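PDB 3L4E: uncharacterized peptidase Lmo0363, which is uncharacterised but probably acts as a serine-type peptidase of the S51 (peptidase E) family. Local coordinates for residues F82-G87 with I117-G122. Numbering follows the deposited sequence. Where two conformers were deposited one is given.
Sequences FIYVTG and IGESAG
With CG anti to its backbone N (chi1 174°) and the chain extended beyond it, E119 reaches past the end of strand 82-85 to G87, while Y84, its own CG also anti, lays its ring beside I117. The carboxylate oxygen E119 OE2 accepts a hydrogen bond from G87 N at 3.0 Å through its anti lone pair, and a water donates to the same oxygen while accepting from Y84 OH at 2.8 Å. The other oxygen, OE1, is bound by the backbone N of F11, so this buried carboxylate has donors for both oxygens. Tyrosine suits its place because its ring packs on a branched neighbour, with Y84 CD2 3.6 Å from I117 CG2, while its hydroxyl meets the water at the ring's edge. F32 and F11 extend the aromatic cluster.

Beneath these side chains, two central parallel strands of the sheet are joined by three backbone hydrogen bonds, the shortest from I117 N to I83 O at 2.7 Å. On the sheet face away from Y84 and I117, V85 CG1 rests 3.6 Å from G122 CA. Glycine suits G118 and G122, since a side chain on the first would run into G122 O and one on the second into V85 O.

Between them S120 takes the strained backbone conformation phi 50°, psi -110°, consistent with a nucleophile elbow. Its side chain lies beside H161, its proposed charge-relay partner, and S120 OG is hydrogen-bonded to S9 O. E119, the residue just before this turn, ties the strand ends together by binding G87 N, next to the likely nucleophile.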
loop_
_atom_site.group_PDB
_atom_site.type_symbol
_atom_site.label_atom_id
_atom_site.label_comp_id
_atom_site.label_asym_id
_atom_site.label_seq_id
_atom_site.Cartn_x
_atom_site.Cartn_y
_atom_site.Cartn_z
ATOM N N PHE A 82 -12.322 -4.050 -3.536
ATOM C CA PHE A 82 -10.899 -3.720 -3.550
ATOM C C PHE A 82 -10.402 -3.425 -2.151
ATOM O O PHE A 82 -11.190 -3.097 -1.268
ATOM C CB PHE A 82 -10.627 -2.482 -4.411
ATOM C CG PHE A 82 -11.154 -2.579 -5.817
ATOM C CD1 PHE A 82 -11.231 -3.794 -6.469
ATOM C CD2 PHE A 82 -11.556 -1.440 -6.492
ATOM C CE1 PHE A 82 -11.709 -3.870 -7.759
ATOM C CE2 PHE A 82 -12.034 -1.511 -7.784
ATOM C CZ PHE A 82 -12.112 -2.726 -8.418
ATOM N N ILE A 83 -9.088 -3.546 -1.961
ATOM C CA ILE A 83 -8.431 -3.132 -0.726
ATOM C C ILE A 83 -7.437 -2.032 -1.090
ATOM O O ILE A 83 -6.655 -2.198 -2.018
ATOM C CB ILE A 83 -7.671 -4.315 -0.066
ATOM C CG1 ILE A 83 -8.629 -5.472 0.245
ATOM C CG2 ILE A 83 -6.950 -3.861 1.214
ATOM C CD1 ILE A 83 -7.925 -6.804 0.500
ATOM N N TYR A 84 -7.478 -0.906 -0.380
ATOM C CA TYR A 84 -6.575 0.213 -0.656
ATOM C C TYR A 84 -5.894 0.607 0.643
ATOM O O TYR A 84 -6.561 0.860 1.643
ATOM C CB TYR A 84 -7.381 1.396 -1.186
ATOM C CG TYR A 84 -6.613 2.665 -1.510
ATOM C CD1 TYR A 84 -6.092 3.472 -0.495
ATOM C CD2 TYR A 84 -6.463 3.086 -2.832
ATOM C CE1 TYR A 84 -5.422 4.657 -0.789
ATOM C CE2 TYR A 84 -5.793 4.256 -3.141
ATOM C CZ TYR A 84 -5.276 5.040 -2.119
ATOM O OH TYR A 84 -4.618 6.208 -2.440
ATOM N N VAL A 85 -4.567 0.678 0.615
ATOM C CA VAL A 85 -3.793 1.033 1.799
ATOM C C VAL A 85 -3.012 2.312 1.525
ATOM O O VAL A 85 -2.163 2.345 0.629
ATOM C CB VAL A 85 -2.848 -0.113 2.207
ATOM C CG1 VAL A 85 -1.985 0.290 3.418
ATOM C CG2 VAL A 85 -3.654 -1.376 2.509
ATOM N N THR A 86 -3.309 3.364 2.293
ATOM C CA THR A 86 -2.670 4.664 2.094
ATOM C C THR A 86 -1.221 4.646 2.560
ATOM O O THR A 86 -0.809 3.765 3.318
ATOM C CB THR A 86 -3.364 5.794 2.886
ATOM O OG1 THR A 86 -2.997 5.692 4.274
ATOM C CG2 THR A 86 -4.891 5.752 2.738
ATOM N N GLY A 87 -0.459 5.642 2.120
ATOM C CA GLY A 87 0.872 5.863 2.647
ATOM C C GLY A 87 0.857 6.246 4.117
ATOM O O GLY A 87 -0.199 6.393 4.728
ATOM N N ILE A 117 -4.514 -2.347 -3.663
ATOM C CA ILE A 117 -3.854 -1.114 -4.079
ATOM C C ILE A 117 -2.995 -0.641 -2.918
ATOM O O ILE A 117 -3.505 -0.379 -1.822
ATOM C CB ILE A 117 -4.861 -0.012 -4.433
ATOM C CG1 ILE A 117 -5.832 -0.482 -5.525
ATOM C CG2 ILE A 117 -4.121 1.276 -4.839
ATOM C CD1 ILE A 117 -7.087 0.381 -5.610
ATOM N N GLY A 118 -1.687 -0.574 -3.137
ATOM C CA GLY A 118 -0.778 -0.185 -2.073
ATOM C C GLY A 118 -0.004 1.071 -2.393
ATOM O O GLY A 118 0.748 1.099 -3.372
ATOM N N GLU A 119 -0.181 2.101 -1.566
ATOM C CA GLU A 119 0.491 3.381 -1.767
ATOM C C GLU A 119 1.611 3.590 -0.764
ATOM O O GLU A 119 1.369 3.594 0.446
ATOM C CB GLU A 119 -0.498 4.527 -1.611
ATOM C CG GLU A 119 0.159 5.897 -1.675
ATOM C CD GLU A 119 -0.832 7.006 -1.429
ATOM O OE1 GLU A 119 -1.181 7.695 -2.398
ATOM O OE2 GLU A 119 -1.285 7.177 -0.277
ATOM N N SER A 120 2.827 3.782 -1.275
ATOM C CA SER A 120 4.008 3.988 -0.435
ATOM C C SER A 120 4.106 2.918 0.653
ATOM O O SER A 120 4.370 1.762 0.341
ATOM C CB SER A 120 4.024 5.407 0.132
ATOM O OG SER A 120 4.227 6.340 -0.914
ATOM N N ALA A 121 3.896 3.282 1.916
ATOM C CA ALA A 121 3.877 2.279 2.998
ATOM C C ALA A 121 3.059 1.033 2.609
ATOM O O ALA A 121 3.442 -0.105 2.918
ATOM C CB ALA A 121 3.323 2.881 4.288
ATOM N N GLY A 122 1.934 1.246 1.932
ATOM C CA GLY A 122 1.075 0.140 1.535
ATOM C C GLY A 122 1.693 -0.723 0.448
ATOM O O GLY A 122 1.349 -1.901 0.308
HETATM O O HOH W 1 -3.914 7.734 -0.249
#